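Local coordinates for Oxidored_FMN domain-containing protein ([Pseudomonas] geniculata N1, PDB 6L6J) that acts as a 6-hydroxypseudooxynicotine amine oxidase, a flavoprotein that carries FMN, a [4Fe-4S] cluster and bound ADP, at residues S67-L72 with A105-S110; G97-V102 with G163-Y168; S110-Y115 with H129-P134; D183-K188 with R232-T237. One frame throughout, in Å; residues are numbered along the deposited sequence.

Overall arrangement
All four contacts belong to the FMN-binding domain, built on a closed barrel of eight parallel strands. From the N terminus, interaction 1 comes first: 67-72 meets 105-110 and closes a loop holding helix 83-94 and barrel strand 99-105. Interaction 2 crosses it, because 97-102 falls inside that loop while its partner 163-168 comes well after; it pairs two adjacent barrel strands. Nested within the loop of interaction 2 is interaction 3, 110-115 with 129-134, which shares Ser110 with interaction 1 and lies with its centre about 7 Å away. Interaction 4 follows in series, joining the loops after helix 177-182 and strand 220-229, about 20 Å from interaction 3 between centres.

Interaction 1: residues S67-L72 with A105-S110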
loop_
_atom_site.group_PDB
_atom_site.type_symbol
_atom_site.label_atom_id
_atom_site.label_comp_id
_atom_site.label_asym_id
_atom_site.label_seq_id
_atom_site.Cartn_x
_atom_site.Cartn_y
_atom_site.Cartn_z
ATOM N N SER A 67 22.910 -0.011 -9.915
ATOM C CA SER A 67 21.432 0.032 -9.794
ATOM C C SER A 67 20.985 -0.193 -8.348
ATOM O O SER A 67 20.939 -1.356 -7.933
ATOM C CB SER A 67 20.789 -0.969 -10.714
ATOM O OG SER A 67 19.405 -1.046 -10.447
ATOM N N ASP A 68 20.598 0.867 -7.634
ATOM C CA ASP A 68 19.807 0.727 -6.379
ATOM C C ASP A 68 18.898 1.934 -6.134
ATOM O O ASP A 68 19.050 2.982 -6.793
ATOM C CB ASP A 68 20.690 0.470 -5.166
ATOM C CG ASP A 68 21.667 1.568 -4.821
ATOM O OD1 ASP A 68 21.221 2.738 -4.671
ATOM O OD2 ASP A 68 22.871 1.236 -4.698
ATOM N N HIS A 69 17.927 1.738 -5.252
ATOM C CA HIS A 69 17.045 2.776 -4.675
ATOM C C HIS A 69 17.406 2.925 -3.186
ATOM O O HIS A 69 16.473 3.136 -2.354
ATOM C CB HIS A 69 15.578 2.391 -4.928
ATOM C CG HIS A 69 15.198 2.463 -6.367
ATOM N ND1 HIS A 69 14.927 1.350 -7.116
ATOM C CD2 HIS A 69 15.104 3.507 -7.211
ATOM C CE1 HIS A 69 14.669 1.703 -8.355
ATOM N NE2 HIS A 69 14.769 3.009 -8.437
ATOM N N ALA A 70 18.700 2.789 -2.845
ATOM C CA ALA A 70 19.214 2.971 -1.472
ATOM C C ALA A 70 18.601 4.243 -0.897
ATOM O O ALA A 70 18.551 5.272 -1.559
ATOM C CB ALA A 70 20.721 3.048 -1.447
ATOM N N PRO A 71 18.166 4.235 0.378
ATOM C CA PRO A 71 18.458 3.129 1.300
ATOM C C PRO A 71 17.386 2.021 1.407
ATOM O O PRO A 71 17.437 1.269 2.353
ATOM C CB PRO A 71 18.575 3.908 2.609
ATOM C CG PRO A 71 17.523 5.025 2.482
ATOM C CD PRO A 71 17.372 5.310 0.998
ATOM N N LEU A 72 16.469 1.909 0.435
ATOM C CA LEU A 72 15.507 0.768 0.348
ATOM C C LEU A 72 16.271 -0.552 0.163
ATOM O O LEU A 72 17.024 -0.714 -0.794
ATOM C CB LEU A 72 14.518 1.022 -0.802
ATOM C CG LEU A 72 13.599 -0.144 -1.185
ATOM C CD1 LEU A 72 12.692 -0.556 -0.028
ATOM C CD2 LEU A 72 12.779 0.181 -2.422
ATOM N N ALA A 105 16.173 -6.282 -12.444
ATOM C CA ALA A 105 15.932 -4.827 -12.596
ATOM C C ALA A 105 17.254 -4.073 -12.704
ATOM O O ALA A 105 18.176 -4.393 -11.950
ATOM C CB ALA A 105 15.139 -4.332 -11.410
ATOM N N HIS A 106 17.318 -3.082 -13.590
ATOM C CA HIS A 106 18.380 -2.041 -13.583
ATOM C C HIS A 106 17.697 -0.676 -13.614
ATOM O O HIS A 106 16.953 -0.427 -14.586
ATOM C CB HIS A 106 19.408 -2.213 -14.716
ATOM C CG HIS A 106 20.614 -1.368 -14.488
ATOM N ND1 HIS A 106 20.548 0.020 -14.484
ATOM C CD2 HIS A 106 21.890 -1.687 -14.184
ATOM C CE1 HIS A 106 21.740 0.516 -14.224
ATOM N NE2 HIS A 106 22.579 -0.512 -14.011
ATOM N N ALA A 107 17.969 0.161 -12.608
ATOM C CA ALA A 107 17.145 1.328 -12.235
ATOM C C ALA A 107 17.466 2.525 -13.141
ATOM O O ALA A 107 16.758 3.525 -13.061
ATOM C CB ALA A 107 17.359 1.638 -10.771
ATOM N N GLY A 108 18.501 2.433 -13.973
ATOM C CA GLY A 108 18.979 3.571 -14.780
ATOM C C GLY A 108 18.984 4.866 -13.960
ATOM O O GLY A 108 19.703 4.932 -12.952
ATOM N N ALA A 109 18.185 5.852 -14.372
ATOM C CA ALA A 109 18.184 7.234 -13.848
ATOM C C ALA A 109 17.012 7.415 -12.871
ATOM O O ALA A 109 16.376 8.481 -12.915
ATOM C CB ALA A 109 18.105 8.190 -15.011
ATOM N N SER A 110 16.756 6.412 -12.036
ATOM C CA SER A 110 15.659 6.364 -11.041
ATOM C C SER A 110 16.203 6.176 -9.620
ATOM O O SER A 110 15.394 6.247 -8.675
ATOM C CB SER A 110 14.726 5.246 -11.371
ATOM O OG SER A 110 15.210 4.010 -10.848
#
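Three hydrogen bonds in series make up the polar core of this contact. The ring of His69, with CG beside the backbone N (chi1 -68°), directs its NE2 hydrogen at Ser110 OG across 2.6 Å, and OG lies only 19° out of the ring plane. That hydroxyl in turn donates to Ala107 O at 2.7 Å, on a lone pair of the carbonyl, so OG is gripped as acceptor and donor at once. On the other ring nitrogen, ND1 bonds to OE2 of Glu60; the nearby carboxylate would probably favour a protonated imidazole. The series of bonds thus ties both loops to an FMN-binding residue. A separate bond runs from Ala107 N to Ser67 OG at 2.9 Å, although the position of OG is less certain.

A CH-pi contact lies beside it: Ser67 CB sits 3.6 Å from the centroid of the His106 ring and 6° off its normal. The ring is held at two edge atoms, ND1 accepting from Gly108 N at 3.2 Å and NE2 bonding to Thr66 OG1.

Apolar packing is limited to Ala107 CB, 3.6 Å from His69 CE1. The two loops leave barrel strands 55-62 and 99-105, which lie side by side, and the first runs on into helix 83-94, while His106 also touches Leu121 of strand 121-122.

Interaction 2: residues G97-V102 with G163-Y168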
loop_
_atom_site.group_PDB
_atom_site.type_symbol
_atom_site.label_atom_id
_atom_site.label_comp_id
_atom_site.label_asym_id
_atom_site.label_seq_id
_atom_site.Cartn_x
_atom_site.Cartn_y
_atom_site.Cartn_z
ATOM N N GLY A 97 4.108 -25.651 -4.439
ATOM C CA GLY A 97 3.848 -25.836 -5.882
ATOM C C GLY A 97 3.467 -24.556 -6.608
ATOM O O GLY A 97 2.934 -24.661 -7.726
ATOM N N ALA A 98 3.683 -23.396 -5.986
ATOM C CA ALA A 98 3.757 -22.083 -6.661
ATOM C C ALA A 98 5.015 -22.067 -7.535
ATOM O O ALA A 98 6.007 -22.738 -7.176
ATOM C CB ALA A 98 3.801 -20.969 -5.646
ATOM N N LEU A 99 4.982 -21.337 -8.651
ATOM C CA LEU A 99 6.216 -20.971 -9.397
ATOM C C LEU A 99 6.877 -19.792 -8.664
ATOM O O LEU A 99 6.233 -19.138 -7.807
ATOM C CB LEU A 99 5.893 -20.578 -10.839
ATOM C CG LEU A 99 5.208 -21.623 -11.715
ATOM C CD1 LEU A 99 5.310 -21.215 -13.180
ATOM C CD2 LEU A 99 5.801 -23.019 -11.520
ATOM N N ALA A 100 8.137 -19.556 -8.990
ATOM C CA ALA A 100 9.039 -18.588 -8.351
ATOM C C ALA A 100 9.625 -17.731 -9.475
ATOM O O ALA A 100 10.361 -18.286 -10.336
ATOM C CB ALA A 100 10.091 -19.316 -7.563
ATOM N N GLY A 101 9.212 -16.456 -9.512
ATOM C CA GLY A 101 9.656 -15.469 -10.505
ATOM C C GLY A 101 10.522 -14.438 -9.823
ATOM O O GLY A 101 10.499 -14.383 -8.574
ATOM N N VAL A 102 11.285 -13.670 -10.591
ATOM C CA VAL A 102 12.179 -12.630 -10.021
ATOM C C VAL A 102 12.220 -11.456 -11.001
ATOM O O VAL A 102 12.471 -11.688 -12.207
ATOM C CB VAL A 102 13.578 -13.189 -9.719
ATOM C CG1 VAL A 102 14.260 -13.746 -10.958
ATOM C CG2 VAL A 102 14.462 -12.153 -9.052
ATOM N N GLY A 163 17.028 -21.342 -9.018
ATOM C CA GLY A 163 15.864 -22.214 -9.271
ATOM C C GLY A 163 14.580 -21.471 -9.601
ATOM O O GLY A 163 13.511 -22.123 -9.559
ATOM N N PHE A 164 14.672 -20.169 -9.886
ATOM C CA PHE A 164 13.543 -19.328 -10.351
ATOM C C PHE A 164 12.991 -19.942 -11.651
ATOM O O PHE A 164 13.757 -20.387 -12.543
ATOM C CB PHE A 164 13.985 -17.859 -10.510
ATOM C CG PHE A 164 14.263 -17.108 -9.222
ATOM C CD1 PHE A 164 13.225 -16.685 -8.401
ATOM C CD2 PHE A 164 15.564 -16.831 -8.819
ATOM C CE1 PHE A 164 13.482 -16.010 -7.216
ATOM C CE2 PHE A 164 15.816 -16.153 -7.632
ATOM C CZ PHE A 164 14.777 -15.734 -6.840
ATOM N N ASP A 165 11.668 -19.959 -11.763
ATOM C CA ASP A 165 10.921 -20.525 -12.918
ATOM C C ASP A 165 10.703 -19.452 -13.979
ATOM O O ASP A 165 10.596 -19.820 -15.182
ATOM C CB ASP A 165 9.578 -21.099 -12.457
ATOM C CG ASP A 165 9.752 -22.156 -11.385
ATOM O OD1 ASP A 165 10.305 -23.246 -11.700
ATOM O OD2 ASP A 165 9.371 -21.869 -10.234
ATOM N N ILE A 166 10.572 -18.195 -13.528
ATOM C CA ILE A 166 10.197 -17.011 -14.359
ATOM C C ILE A 166 11.220 -15.913 -14.079
ATOM O O ILE A 166 11.311 -15.462 -12.909
ATOM C CB ILE A 166 8.763 -16.535 -14.049
ATOM C CG1 ILE A 166 7.743 -17.680 -14.105
ATOM C CG2 ILE A 166 8.370 -15.396 -14.979
ATOM C CD1 ILE A 166 6.408 -17.364 -13.452
ATOM N N VAL A 167 11.948 -15.496 -15.114
ATOM C CA VAL A 167 13.025 -14.471 -15.038
ATOM C C VAL A 167 12.550 -13.274 -15.859
ATOM O O VAL A 167 12.204 -13.503 -17.027
ATOM C CB VAL A 167 14.352 -15.066 -15.543
ATOM C CG1 VAL A 167 15.477 -14.055 -15.628
ATOM C CG2 VAL A 167 14.776 -16.243 -14.683
ATOM N N TYR A 168 12.521 -12.066 -15.269
ATOM C CA TYR A 168 11.887 -10.850 -15.867
ATOM C C TYR A 168 12.916 -10.012 -16.645
ATOM O O TYR A 168 14.155 -10.095 -16.381
ATOM C CB TYR A 168 11.186 -9.967 -14.826
ATOM C CG TYR A 168 9.736 -10.302 -14.560
ATOM C CD1 TYR A 168 9.366 -11.328 -13.704
ATOM C CD2 TYR A 168 8.724 -9.543 -15.111
ATOM C CE1 TYR A 168 8.036 -11.604 -13.418
ATOM C CE2 TYR A 168 7.395 -9.799 -14.828
ATOM C CZ TYR A 168 7.039 -10.841 -13.990
ATOM O OH TYR A 168 5.713 -11.105 -13.756
#
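Phe164 leaves the backbone with CG beside its N (chi1 -71°), and CB comes 3.7 Å from Ala100 O. Further out, CG meets Val102 CG1 at 3.8 Å, CD1 approaches Gly101 O, CD2 lies near Val102 CG1, and CE1 and the tip CZ have Val102 CB as a neighbour. The ring crosses Val102 at about a right angle, and Val102 CB stands over the ring centre, 3.8 Å from the centroid and 13° off the normal, a CH-pi contact. An alanine here would remove that ring face, and would probably leave Val102 less well packed and weaken the join to Leu86 and Val90 of helix 83-94.

The backbones pair as parallel strands, their short axes 14° apart. Ala100 O accepts twice, from Asp165 N at 2.6 Å nearly along its C=O axis and from Ile166 N at 3.2 Å from above the carbonyl plane. Asp165 returns the grip: OD2 uses its anti lone pair to take Ala100 N at 2.9 Å, while OD1 makes a salt bridge to Lys94. Val102 N then donates to Ile166 O at 2.9 Å, and Tyr168 N to Val102 O at 3.1 Å.

Strands 99-105 and 166-171, linked through helix 142-162, form a beta-alpha-beta crossover of the TIM-barrel fold. Strand 55-62 borders the first and strand 220-229 the second, while helix 142-162 packs Ala159 against both Val102 and Phe164.

Interaction 3: residues S110-Y115 with H129-P134; sequences SGPAIY and HYFINP
The ring of Phe131 is packed on one face and at its edge. Over one face stands the pyrrolidine of Pro112, its CD 3.7 Å from the ring centroid and 4° off the normal, so the CH-pi contact is almost centred. Pro112 CG extends the contact toward the rim, 3.9 Å from Phe131 CD2. Ser110 O lies at the ring edge near its plane, 3.3 Å from Phe131 CE1. This carbonyl also meets the edge of Tyr130, at 4.1 Å from CD2, so one oxygen is flanked by two aromatic rims. A face of the Tyr130 ring is met by His129 CB, offset toward the rim, and its hydroxyl is tied to Asp262 and Asn174.

His129 CD2 comes 3.8 Å from Ser110 CA, and the polar ends of this ring are held by Asp180 at NE2 and Lys126 at ND1. At the far end the Asn133 amide crosses Ile114 obliquely and meets apolar atoms, with CG 4.0 Å from Pro112 CB and ND2 3.9 Å from Ile114 CG1. No hydrogen bond joins the two segments themselves, which run 20° apart and meet by packing, though a backbone bond joins Ala109 to His129.

Both belong to the long excursion that leaves barrel strand 99-105 and returns through helix 142-162. Strands 121-122 and 138-139 flank the second segment along the chain, and Asp180 ties His129 to helix 177-182.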
loop_
_atom_site.group_PDB
_atom_site.type_symbol
_atom_site.label_atom_id
_atom_site.label_comp_id
_atom_site.label_asym_id
_atom_site.label_seq_id
_atom_site.Cartn_x
_atom_site.Cartn_y
_atom_site.Cartn_z
ATOM N N SER A 110 16.756 6.412 -12.036
ATOM C CA SER A 110 15.659 6.364 -11.041
ATOM C C SER A 110 16.203 6.176 -9.620
ATOM O O SER A 110 15.394 6.247 -8.675
ATOM C CB SER A 110 14.726 5.246 -11.371
ATOM O OG SER A 110 15.210 4.010 -10.848
ATOM N N GLY A 111 17.505 5.908 -9.469
ATOM C CA GLY A 111 18.156 5.696 -8.164
ATOM C C GLY A 111 19.576 6.265 -8.133
ATOM O O GLY A 111 20.198 6.440 -9.186
ATOM N N PRO A 112 20.133 6.531 -6.921
ATOM C CA PRO A 112 21.432 7.186 -6.786
ATOM C C PRO A 112 22.641 6.242 -6.701
ATOM O O PRO A 112 23.735 6.740 -6.684
ATOM C CB PRO A 112 21.203 7.915 -5.454
ATOM C CG PRO A 112 20.470 6.902 -4.617
ATOM C CD PRO A 112 19.541 6.224 -5.601
ATOM N N ALA A 113 22.417 4.920 -6.663
ATOM C CA ALA A 113 23.484 3.891 -6.710
ATOM C C ALA A 113 24.412 4.061 -5.508
ATOM O O ALA A 113 25.665 3.962 -5.693
ATOM C CB ALA A 113 24.246 4.041 -8.013
ATOM N N ILE A 114 23.841 4.298 -4.326
ATOM C CA ILE A 114 24.592 4.824 -3.142
ATOM C C ILE A 114 25.316 3.682 -2.412
ATOM O O ILE A 114 26.382 3.952 -1.796
ATOM C CB ILE A 114 23.659 5.630 -2.205
ATOM C CG1 ILE A 114 23.668 7.122 -2.542
ATOM C CG2 ILE A 114 23.952 5.405 -0.729
ATOM C CD1 ILE A 114 25.014 7.796 -2.395
ATOM N N TYR A 115 24.752 2.473 -2.405
ATOM C CA TYR A 115 25.246 1.353 -1.559
ATOM C C TYR A 115 26.756 1.175 -1.787
ATOM O O TYR A 115 27.500 1.093 -0.793
ATOM C CB TYR A 115 24.451 0.071 -1.817
ATOM C CG TYR A 115 23.082 0.021 -1.165
ATOM C CD1 TYR A 115 22.891 0.388 0.167
ATOM C CD2 TYR A 115 21.967 -0.420 -1.864
ATOM C CE1 TYR A 115 21.651 0.320 0.777
ATOM C CE2 TYR A 115 20.722 -0.490 -1.263
ATOM C CZ TYR A 115 20.562 -0.117 0.058
ATOM O OH TYR A 115 19.334 -0.170 0.649
ATOM N N HIS A 129 15.423 10.607 -11.258
ATOM C CA HIS A 129 14.005 11.048 -11.296
ATOM C C HIS A 129 13.494 11.310 -9.872
ATOM O O HIS A 129 12.902 12.394 -9.658
ATOM C CB HIS A 129 13.108 10.064 -12.057
ATOM C CG HIS A 129 13.692 9.475 -13.307
ATOM N ND1 HIS A 129 14.355 10.235 -14.279
ATOM C CD2 HIS A 129 13.669 8.199 -13.771
ATOM C CE1 HIS A 129 14.725 9.437 -15.266
ATOM N NE2 HIS A 129 14.326 8.177 -14.974
ATOM N N TYR A 130 13.704 10.413 -8.912
ATOM C CA TYR A 130 13.004 10.493 -7.594
ATOM C C TYR A 130 13.967 10.791 -6.423
ATOM O O TYR A 130 13.614 10.496 -5.263
ATOM C CB TYR A 130 12.208 9.205 -7.336
ATOM C CG TYR A 130 11.310 8.826 -8.479
ATOM C CD1 TYR A 130 10.112 9.486 -8.705
ATOM C CD2 TYR A 130 11.703 7.857 -9.385
ATOM C CE1 TYR A 130 9.298 9.168 -9.783
ATOM C CE2 TYR A 130 10.906 7.522 -10.468
ATOM C CZ TYR A 130 9.697 8.179 -10.664
ATOM O OH TYR A 130 8.912 7.856 -11.728
ATOM N N PHE A 131 15.132 11.381 -6.696
ATOM C CA PHE A 131 16.215 11.577 -5.699
ATOM C C PHE A 131 16.831 12.971 -5.853
ATOM O O PHE A 131 17.091 13.382 -6.974
ATOM C CB PHE A 131 17.251 10.450 -5.821
ATOM C CG PHE A 131 16.799 9.124 -5.258
ATOM C CD1 PHE A 131 16.097 8.218 -6.039
ATOM C CD2 PHE A 131 17.070 8.774 -3.947
ATOM C CE1 PHE A 131 15.680 7.002 -5.524
ATOM C CE2 PHE A 131 16.653 7.561 -3.427
ATOM C CZ PHE A 131 15.957 6.680 -4.219
ATOM N N ILE A 132 17.101 13.630 -4.725
ATOM C CA ILE A 132 17.796 14.960 -4.650
ATOM C C ILE A 132 19.290 14.754 -4.392
ATOM O O ILE A 132 20.008 15.744 -4.431
ATOM C CB ILE A 132 17.143 15.879 -3.598
ATOM C CG1 ILE A 132 17.269 15.304 -2.188
ATOM C CG2 ILE A 132 15.673 16.125 -3.983
ATOM C CD1 ILE A 132 16.685 16.208 -1.089
ATOM N N ASN A 133 19.736 13.510 -4.180
ATOM C CA ASN A 133 21.162 13.192 -3.917
ATOM C C ASN A 133 22.022 13.886 -4.964
ATOM O O ASN A 133 21.662 13.908 -6.143
ATOM C CB ASN A 133 21.456 11.685 -3.934
ATOM C CG ASN A 133 20.691 10.929 -2.869
ATOM O OD1 ASN A 133 19.461 10.948 -2.856
ATOM N ND2 ASN A 133 21.414 10.305 -1.954
ATOM N N PRO A 134 23.158 14.495 -4.546
ATOM C CA PRO A 134 24.052 15.199 -5.466
ATOM C C PRO A 134 24.942 14.198 -6.193
ATOM O O PRO A 134 26.134 14.179 -5.922
ATOM C CB PRO A 134 24.845 16.137 -4.539
ATOM C CG PRO A 134 24.885 15.405 -3.207
ATOM C CD PRO A 134 23.584 14.638 -3.140
#

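Interaction 4: residues D183-K188 with R232-T237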
loop_
_atom_site.group_PDB
_atom_site.type_symbol
_atom_site.label_atom_id
_atom_site.label_comp_id
_atom_site.label_asym_id
_atom_site.label_seq_id
_atom_site.Cartn_x
_atom_site.Cartn_y
_atom_site.Cartn_z
ATOM N N ASP A 183 12.103 6.417 -23.795
ATOM C CA ASP A 183 11.414 7.716 -23.539
ATOM C C ASP A 183 12.180 8.842 -24.239
ATOM O O ASP A 183 13.345 9.102 -23.829
ATOM C CB ASP A 183 11.308 7.971 -22.029
ATOM C CG ASP A 183 10.334 9.067 -21.630
ATOM O OD1 ASP A 183 10.021 9.908 -22.509
ATOM O OD2 ASP A 183 9.885 9.070 -20.450
ATOM N N THR A 184 11.565 9.493 -25.237
ATOM C CA THR A 184 12.154 10.662 -25.957
ATOM C C THR A 184 12.379 11.833 -25.008
ATOM O O THR A 184 13.231 12.663 -25.337
ATOM C CB THR A 184 11.306 11.163 -27.127
ATOM O OG1 THR A 184 9.962 11.298 -26.672
ATOM C CG2 THR A 184 11.372 10.226 -28.312
ATOM N N ARG A 185 11.657 11.894 -23.890
ATOM C CA ARG A 185 11.879 12.934 -22.852
ATOM C C ARG A 185 13.212 12.713 -22.121
ATOM O O ARG A 185 13.721 13.684 -21.565
ATOM C CB ARG A 185 10.724 12.986 -21.857
ATOM C CG ARG A 185 9.777 14.152 -22.103
ATOM C CD ARG A 185 8.553 13.965 -21.245
ATOM N NE ARG A 185 7.460 14.920 -21.361
ATOM C CZ ARG A 185 7.529 16.206 -21.039
ATOM N NH1 ARG A 185 6.451 16.968 -21.155
ATOM N NH2 ARG A 185 8.670 16.738 -20.633
ATOM N N VAL A 186 13.759 11.501 -22.140
ATOM C CA VAL A 186 15.027 11.134 -21.442
ATOM C C VAL A 186 16.121 10.819 -22.468
ATOM O O VAL A 186 17.265 11.275 -22.266
ATOM C CB VAL A 186 14.850 9.934 -20.484
ATOM C CG1 VAL A 186 16.040 9.809 -19.556
ATOM C CG2 VAL A 186 13.561 9.988 -19.675
ATOM N N ASN A 187 15.820 9.990 -23.470
ATOM C CA ASN A 187 16.809 9.617 -24.511
ATOM C C ASN A 187 16.956 10.813 -25.456
ATOM O O ASN A 187 15.919 11.226 -26.032
ATOM C CB ASN A 187 16.425 8.323 -25.227
ATOM C CG ASN A 187 17.561 7.752 -26.047
ATOM O OD1 ASN A 187 18.536 8.444 -26.312
ATOM N ND2 ASN A 187 17.453 6.497 -26.457
ATOM N N LYS A 188 18.164 11.387 -25.539
ATOM C CA LYS A 188 18.509 12.516 -26.453
ATOM C C LYS A 188 19.686 12.102 -27.341
ATOM O O LYS A 188 20.306 12.987 -27.953
ATOM C CB LYS A 188 18.881 13.786 -25.679
ATOM C CG LYS A 188 17.806 14.325 -24.737
ATOM C CD LYS A 188 16.602 14.891 -25.426
ATOM C CE LYS A 188 15.371 14.872 -24.542
ATOM N NZ LYS A 188 14.200 15.521 -25.185
ATOM N N ARG A 232 3.502 12.370 -17.022
ATOM C CA ARG A 232 3.540 13.555 -17.929
ATOM C C ARG A 232 3.344 13.053 -19.363
ATOM O O ARG A 232 3.544 11.845 -19.583
ATOM C CB ARG A 232 4.866 14.316 -17.766
ATOM C CG ARG A 232 6.064 13.432 -17.428
ATOM C CD ARG A 232 7.358 13.896 -18.060
ATOM N NE ARG A 232 7.983 15.022 -17.367
ATOM C CZ ARG A 232 9.279 15.366 -17.449
ATOM N NH1 ARG A 232 10.125 14.676 -18.201
ATOM N NH2 ARG A 232 9.726 16.408 -16.766
ATOM N N GLN A 233 2.986 13.935 -20.300
ATOM C CA GLN A 233 2.792 13.577 -21.734
ATOM C C GLN A 233 4.167 13.372 -22.389
ATOM O O GLN A 233 4.600 14.265 -23.146
ATOM C CB GLN A 233 1.954 14.641 -22.450
ATOM C CG GLN A 233 0.696 15.040 -21.681
ATOM C CD GLN A 233 -0.496 15.332 -22.562
ATOM O OE1 GLN A 233 -0.415 15.338 -23.791
ATOM N NE2 GLN A 233 -1.633 15.568 -21.930
ATOM N N THR A 234 4.816 12.234 -22.085
ATOM C CA THR A 234 6.145 11.797 -22.614
ATOM C C THR A 234 5.973 11.114 -23.989
ATOM O O THR A 234 7.015 10.868 -24.645
ATOM C CB THR A 234 6.902 10.878 -21.625
ATOM O OG1 THR A 234 6.152 9.685 -21.394
ATOM C CG2 THR A 234 7.198 11.472 -20.262
ATOM N N ASN A 235 4.728 10.821 -24.408
ATOM C CA ASN A 235 4.338 10.174 -25.703
ATOM C C ASN A 235 4.580 8.652 -25.672
ATOM O O ASN A 235 4.463 8.006 -26.740
ATOM C CB ASN A 235 5.026 10.817 -26.915
ATOM C CG ASN A 235 4.518 12.214 -27.203
ATOM O OD1 ASN A 235 3.434 12.594 -26.759
ATOM N ND2 ASN A 235 5.292 12.984 -27.949
ATOM N N LEU A 236 4.906 8.096 -24.498
ATOM C CA LEU A 236 4.884 6.632 -24.221
ATOM C C LEU A 236 3.450 6.261 -23.846
ATOM O O LEU A 236 3.178 6.104 -22.640
ATOM C CB LEU A 236 5.843 6.273 -23.074
ATOM C CG LEU A 236 7.332 6.541 -23.303
ATOM C CD1 LEU A 236 8.123 6.282 -22.023
ATOM C CD2 LEU A 236 7.889 5.711 -24.456
ATOM N N THR A 237 2.562 6.189 -24.836
ATOM C CA THR A 237 1.127 5.829 -24.646
ATOM C C THR A 237 0.828 4.510 -25.362
ATOM O O THR A 237 1.541 4.198 -26.352
ATOM C CB THR A 237 0.203 6.960 -25.110
ATOM O OG1 THR A 237 0.554 7.305 -26.451
ATOM C CG2 THR A 237 0.292 8.170 -24.205
#
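Two loops of the eight-stranded parallel barrel meet here, one following helix 177-182 and the other strand 220-229, and an Asx turn at Asp183 shapes the first. Its OD1 accepts Arg185 N at 2.9 Å from above the carboxylate plane, while Asp183 O takes the amides of both Val186 and Asn187, so the chain is bound into a compact bend.

The close-packed part surrounds that side chain. With CG anti to the backbone N (chi1 -165°), the Asp183 carboxylate reaches over to the second loop at about a right angle to its partners: OD1 comes 3.4 Å from Thr234 CB, and CG lies 3.6 Å from Leu236 CD1. An alanine here would remove the acceptor for Arg185 N and the surface touching Thr234 and Leu236, and would probably loosen both the turn and the buried side of the contact. The second loop is pinned to its own strand by Asp229, whose OD1 takes the backbone N of Arg232 and whose backbone bonds to that of Leu236.

The outer part is looser and solvent-facing. Arg185, extended from CG to NE, and Arg232, bent at its second and third torsions, meet tip to tip with guanidinium planes 36° apart. Only a weak bond, Arg185 NE to Gln233 O at 3.4 Å, crosses the segments. Both arginines also touch a crystal neighbour, so the lattice may influence their poses. Like charges face each other without a bond: Arg185 NH2 stands over the centre of the Arg232 guanidinium, 3.4 Å above its plane and 3.5 Å from Arg232 NH1.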